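PDB 3H4Y: putative chemotaxis protein from Desulfovibrio vulgaris str. Hildenborough, which probably acts in bacterial chemotaxis as a CheX-type phosphatase, a family that dephosphorylates the response regulator CheY. Local coordinates for residues A[7-17]-A[136-144]. Sequence-based numbering, arbitrary orientation.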
ATOM      1  N   ILE A   7     -21.670 -11.537   4.271  1.00 22.62           N
ATOM      2  CA  ILE A   7     -20.334 -11.510   3.684  1.00 21.85           C
ATOM      3  C   ILE A   7     -19.467 -12.495   4.449  1.00 21.97           C
ATOM      4  O   ILE A   7     -18.884 -12.158   5.487  1.00 18.74           O
ATOM      5  CB  ILE A   7     -19.741 -10.093   3.735  1.00 23.36           C
ATOM      6  CG1 ILE A   7     -20.664  -9.119   3.002  1.00 22.89           C
ATOM      7  CG2 ILE A   7     -18.342 -10.054   3.105  1.00 21.28           C
ATOM      8  CD1 ILE A   7     -20.371  -7.684   3.331  1.00 26.47           C
ATOM      9  N   GLU A   8     -19.425 -13.728   3.944  1.00 18.88           N
ATOM     10  CA  GLU A   8     -18.668 -14.816   4.584  1.00 18.77           C
ATOM     11  C   GLU A   8     -17.175 -14.542   4.756  1.00 13.94           C
ATOM     12  O   GLU A   8     -16.612 -14.929   5.788  1.00 13.23           O
ATOM     13  CB  GLU A   8     -18.833 -16.135   3.831  1.00 22.04           C
ATOM     14  CG  GLU A   8     -20.153 -16.824   4.114  1.00 29.85           C
ATOM     15  CD  GLU A   8     -20.286 -17.179   5.581  1.00 37.98           C
ATOM     16  OE1 GLU A   8     -19.464 -17.989   6.071  1.00 41.07           O
ATOM     17  OE2 GLU A   8     -21.204 -16.637   6.240  1.00 42.12           O
ATOM     18  N   VAL A   9     -16.543 -13.890   3.782  1.00 14.39           N
ATOM     19  CA  VAL A   9     -15.131 -13.543   3.937  1.00 15.57           C
ATOM     20  C   VAL A   9     -14.856 -12.536   5.076  1.00 13.95           C
ATOM     21  O   VAL A   9     -13.712 -12.358   5.466  1.00 12.45           O
ATOM     22  CB  VAL A   9     -14.470 -13.042   2.644  1.00 17.75           C
ATOM     23  CG1 VAL A   9     -14.446 -14.158   1.612  1.00 17.94           C
ATOM     24  CG2 VAL A   9     -15.149 -11.766   2.100  1.00 17.90           C
ATOM     25  N   ALA A  10     -15.885 -11.891   5.618  1.00 12.73           N
ATOM     26  CA  ALA A  10     -15.668 -10.984   6.737  1.00 11.91           C
ATOM     27  C   ALA A  10     -15.260 -11.756   7.993  1.00 12.33           C
ATOM     28  O   ALA A  10     -14.586 -11.224   8.852  1.00 12.53           O
ATOM     29  CB  ALA A  10     -16.911 -10.150   7.012  1.00 12.70           C
ATOM     30  N   LYS A  11     -15.700 -13.012   8.109  1.00 10.54           N
ATOM     31  CA  LYS A  11     -15.429 -13.799   9.312  1.00 11.29           C
ATOM     32  C   LYS A  11     -13.966 -13.915   9.715  1.00 11.80           C
ATOM     33  O   LYS A  11     -13.626 -13.577  10.855  1.00 10.82           O
ATOM     34  CB  LYS A  11     -16.119 -15.182   9.269  1.00 11.91           C
ATOM     35  CG  LYS A  11     -17.647 -15.076   9.290  1.00 19.80           C
ATOM     36  CD  LYS A  11     -18.308 -16.458   9.314  1.00 21.16           C
ATOM     37  CE  LYS A  11     -19.835 -16.353   9.275  1.00 27.81           C
ATOM     38  NZ  LYS A  11     -20.483 -17.689   9.042  1.00 31.29           N
ATOM     39  N   PRO A  12     -13.086 -14.363   8.793  1.00 10.99           N
ATOM     40  CA  PRO A  12     -11.660 -14.454   9.159  1.00 10.71           C
ATOM     41  C   PRO A  12     -11.040 -13.080   9.506  1.00 10.53           C
ATOM     42  O   PRO A  12     -10.114 -12.993  10.328  1.00  9.95           O
ATOM     43  CB  PRO A  12     -11.021 -15.131   7.933  1.00 11.51           C
ATOM     44  CG  PRO A  12     -12.012 -14.976   6.820  1.00 13.39           C
ATOM     45  CD  PRO A  12     -13.347 -14.881   7.426  1.00  9.71           C
ATOM     46  N   PHE A  13     -11.527 -12.012   8.878  1.00  9.90           N
ATOM     47  CA  PHE A  13     -11.044 -10.658   9.204  1.00 10.71           C
ATOM     48  C   PHE A  13     -11.473 -10.169  10.560  1.00 11.01           C
ATOM     49  O   PHE A  13     -10.687  -9.530  11.276  1.00 10.43           O
ATOM     50  CB  PHE A  13     -11.401  -9.674   8.076  1.00 11.72           C
ATOM     51  CG  PHE A  13     -10.514  -9.836   6.886  1.00 10.12           C
ATOM     52  CD1 PHE A  13      -9.248  -9.249   6.867  1.00 10.52           C
ATOM     53  CD2 PHE A  13     -10.887 -10.651   5.813  1.00 11.48           C
ATOM     54  CE1 PHE A  13      -8.397  -9.452   5.810  1.00 10.07           C
ATOM     55  CE2 PHE A  13     -10.027 -10.845   4.746  1.00  9.45           C
ATOM     56  CZ  PHE A  13      -8.767 -10.234   4.760  1.00 11.74           C
ATOM     57  N   ILE A  14     -12.722 -10.446  10.920  1.00 10.78           N
ATOM     58  CA  ILE A  14     -13.188 -10.041  12.242  1.00  9.79           C
ATOM     59  C   ILE A  14     -12.429 -10.834  13.310  1.00 10.58           C
ATOM     60  O   ILE A  14     -11.927 -10.264  14.268  1.00 11.25           O
ATOM     61  CB  ILE A  14     -14.712 -10.217  12.353  1.00 11.01           C
ATOM     62  CG1 ILE A  14     -15.412  -9.205  11.458  1.00 12.39           C
ATOM     63  CG2 ILE A  14     -15.172 -10.070  13.836  1.00 14.79           C
ATOM     64  CD1 ILE A  14     -16.912  -9.528  11.247  1.00 15.09           C
ATOM     65  N   ALA A  15     -12.317 -12.154  13.132  1.00  9.74           N
ATOM     66  CA  ALA A  15     -11.615 -12.977  14.080  1.00 10.07           C
ATOM     67  C   ALA A  15     -10.161 -12.546  14.241  1.00 10.02           C
ATOM     68  O   ALA A  15      -9.652 -12.400  15.376  1.00 11.98           O
ATOM     69  CB  ALA A  15     -11.689 -14.471  13.657  1.00  9.95           C
ATOM     70  N   ALA A  16      -9.489 -12.331  13.111  1.00 10.46           N
ATOM     71  CA  ALA A  16      -8.074 -11.884  13.093  1.00  9.75           C
ATOM     72  C   ALA A  16      -7.882 -10.538  13.788  1.00 10.31           C
ATOM     73  O   ALA A  16      -6.986 -10.363  14.619  1.00 10.15           O
ATOM     74  CB  ALA A  16      -7.561 -11.821  11.666  1.00 10.50           C
ATOM     75  N   THR A  17      -8.749  -9.601  13.453  1.00 10.35           N
ATOM     76  CA  THR A  17      -8.684  -8.252  14.011  1.00  8.74           C
ATOM     77  C   THR A  17      -8.857  -8.250  15.532  1.00 10.75           C
ATOM     78  O   THR A  17      -8.066  -7.653  16.271  1.00 11.01           O
ATOM     79  CB  THR A  17      -9.699  -7.316  13.340  1.00  9.63           C
ATOM     80  OG1 THR A  17      -9.392  -7.201  11.955  1.00 10.82           O
ATOM     81  CG2 THR A  17      -9.648  -5.910  13.956  1.00  9.41           C
ATOM     82  N   PRO A 136     -15.622  -5.520  -6.220  1.00 13.47           N
ATOM     83  CA  PRO A 136     -16.034  -4.689  -5.105  1.00 13.58           C
ATOM     84  C   PRO A 136     -15.042  -4.927  -3.969  1.00 11.34           C
ATOM     85  O   PRO A 136     -14.417  -5.991  -3.875  1.00 13.64           O
ATOM     86  CB  PRO A 136     -17.395  -5.262  -4.706  1.00 14.19           C
ATOM     87  CG  PRO A 136     -17.816  -6.145  -5.812  1.00 19.25           C
ATOM     88  CD  PRO A 136     -16.591  -6.593  -6.496  1.00 17.95           C
ATOM     89  N   ILE A 137     -14.966  -3.963  -3.083  1.00  9.68           N
ATOM     90  CA  ILE A 137     -14.034  -4.002  -1.960  1.00 10.55           C
ATOM     91  C   ILE A 137     -14.830  -4.204  -0.671  1.00 10.42           C
ATOM     92  O   ILE A 137     -15.819  -3.523  -0.476  1.00 12.26           O
ATOM     93  CB  ILE A 137     -13.267  -2.676  -1.919  1.00  9.83           C
ATOM     94  CG1 ILE A 137     -12.321  -2.567  -3.128  1.00  9.93           C
ATOM     95  CG2 ILE A 137     -12.436  -2.539  -0.603  1.00 10.73           C
ATOM     96  CD1 ILE A 137     -11.936  -1.094  -3.447  1.00 15.43           C
HETATM   97  N   MSE A 138     -14.404  -5.141   0.170  1.00 10.24           N
HETATM   98  CA  MSE A 138     -15.008  -5.384   1.506  1.00 10.78           C
HETATM   99  C   MSE A 138     -14.432  -4.364   2.487  1.00  9.94           C
HETATM  100  O   MSE A 138     -13.215  -4.103   2.500  1.00 11.71           O
HETATM  101  CB  MSE A 138     -14.688  -6.792   2.036  1.00 12.77           C
HETATM  102  CG  MSE A 138     -15.331  -7.147   3.402  1.00 14.02           C
HETATM  103 SE   MSE A 138     -14.236  -8.470   4.352  0.75 15.17          SE
HETATM  104  CE  MSE A 138     -12.839  -7.281   4.975  1.00 23.05           C
ATOM    105  N   ALA A 139     -15.300  -3.764   3.293  1.00  9.95           N
ATOM    106  CA  ALA A 139     -14.866  -2.916   4.381  1.00  9.89           C
ATOM    107  C   ALA A 139     -15.612  -3.292   5.650  1.00 11.64           C
ATOM    108  O   ALA A 139     -16.799  -3.642   5.609  1.00 11.91           O
ATOM    109  CB  ALA A 139     -15.096  -1.477   4.063  1.00 10.36           C
ATOM    110  N   ILE A 140     -14.903  -3.221   6.778  1.00 10.47           N
ATOM    111  CA  ILE A 140     -15.504  -3.493   8.095  1.00  9.84           C
ATOM    112  C   ILE A 140     -15.005  -2.392   9.018  1.00  9.55           C
ATOM    113  O   ILE A 140     -13.782  -2.286   9.274  1.00  9.50           O
ATOM    114  CB  ILE A 140     -15.129  -4.878   8.693  1.00  9.69           C
ATOM    115  CG1 ILE A 140     -15.334  -6.029   7.696  1.00 11.50           C
ATOM    116  CG2 ILE A 140     -15.910  -5.143  10.041  1.00 11.59           C
ATOM    117  CD1 ILE A 140     -14.598  -7.290   8.102  1.00 14.20           C
ATOM    118  N   PRO A 141     -15.932  -1.544   9.480  1.00  8.97           N
ATOM    119  CA  PRO A 141     -15.509  -0.579  10.489  1.00 10.21           C
ATOM    120  C   PRO A 141     -15.397  -1.272  11.858  1.00 10.16           C
ATOM    121  O   PRO A 141     -16.149  -2.204  12.160  1.00  9.49           O
ATOM    122  CB  PRO A 141     -16.644   0.426  10.500  1.00 13.09           C
ATOM    123  CG  PRO A 141     -17.885  -0.389  10.136  1.00 14.81           C
ATOM    124  CD  PRO A 141     -17.380  -1.485   9.191  1.00  7.81           C
ATOM    125  N   PHE A 142     -14.458  -0.817  12.679  1.00  9.31           N
ATOM    126  CA  PHE A 142     -14.335  -1.239  14.067  1.00  9.44           C
ATOM    127  C   PHE A 142     -14.292  -0.002  14.982  1.00 10.10           C
ATOM    128  O   PHE A 142     -13.769   1.060  14.601  1.00 10.62           O
ATOM    129  CB  PHE A 142     -13.049  -2.040  14.273  1.00 10.07           C
ATOM    130  CG  PHE A 142     -13.062  -3.378  13.626  1.00  8.74           C
ATOM    131  CD1 PHE A 142     -12.797  -3.511  12.264  1.00  9.83           C
ATOM    132  CD2 PHE A 142     -13.289  -4.531  14.373  1.00  9.70           C
ATOM    133  CE1 PHE A 142     -12.768  -4.766  11.671  1.00 10.46           C
ATOM    134  CE2 PHE A 142     -13.237  -5.764  13.810  1.00  9.78           C
ATOM    135  CZ  PHE A 142     -13.003  -5.903  12.459  1.00 10.53           C
ATOM    136  N   LEU A 143     -14.866  -0.149  16.176  1.00  8.88           N
ATOM    137  CA  LEU A 143     -14.776   0.850  17.202  1.00  8.32           C
ATOM    138  C   LEU A 143     -13.918   0.363  18.370  1.00  7.93           C
ATOM    139  O   LEU A 143     -13.974  -0.810  18.776  1.00 10.14           O
ATOM    140  CB  LEU A 143     -16.171   1.207  17.735  1.00  9.66           C
ATOM    141  CG  LEU A 143     -17.022   2.156  16.891  1.00 18.27           C
ATOM    142  CD1 LEU A 143     -18.340   2.448  17.601  1.00 24.38           C
ATOM    143  CD2 LEU A 143     -16.307   3.470  16.687  1.00 31.10           C
ATOM    144  N   THR A 144     -13.186   1.299  18.973  1.00  8.84           N
ATOM    145  CA  THR A 144     -12.495   1.065  20.225  1.00  6.47           C
ATOM    146  C   THR A 144     -12.898   2.234  21.134  1.00  6.38           C
ATOM    147  O   THR A 144     -13.549   3.191  20.682  1.00  9.36           O
ATOM    148  CB  THR A 144     -10.966   1.064  20.094  1.00  8.30           C
ATOM    149  OG1 THR A 144     -10.496   2.391  19.834  1.00  8.64           O
ATOM    150  CG2 THR A 144     -10.484   0.125  18.939  1.00  9.68           C
TER
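Ile-7 meets selenomethionine Met-138 where the N-terminal helix 10-25 settles on the antiparallel sheet of this alpha+beta fold of the CheX family. Helix 10-17 and strand 137-144 run 10.0 Å apart at closest approach, at 35° between their N-to-C directions, and no hydrogen bond joins them: the alternate side chains Met-138, Ile-140 and Phe-142 rise from the strand and make an apolar layer. Ile-7, which opens a type I beta turn ending at Ala-10, lays its CG2 branch beside CG of Met-138. Val-9 then places CG2 alongside the selenium. Ala-10 brings its backbone closer still, CA lying 3.7 Å from SE of Met-138, while its CB touches CD1 of Ile-140 at 3.8 Å. Phe-13 receives the methyl of Met-138 over one ring face, CE of Met-138 lying 3.9 Å from CG of Phe-13; the selenium itself stands oblique to that ring, completing a Met-aromatic contact. The bend at chi3 of Met-138 turns CE toward the ring. Phe-13 also meets Phe-153 of strand 147-155 and Ala-103 of helix 84-109, which places it in the core between helices and sheet. The next residue, Ile-14, one turn beyond Ala-10, crosses Ile-140 at about a right angle, CG1 of Ile-14 against CD1 of Ile-140, and CA of Ile-14 approaches the edge of the Phe-142 ring. Thr-17 supplies a CH-pi contact to the face of that ring, which also stacks with Phe-149. With OG1 turned back beside the backbone N (chi1 -62°), the hydroxyl bonds to Phe-13 O at 2.7 Å, leaving CG2 3.7 Å from the Phe-142 centroid and 17° off the ring normal.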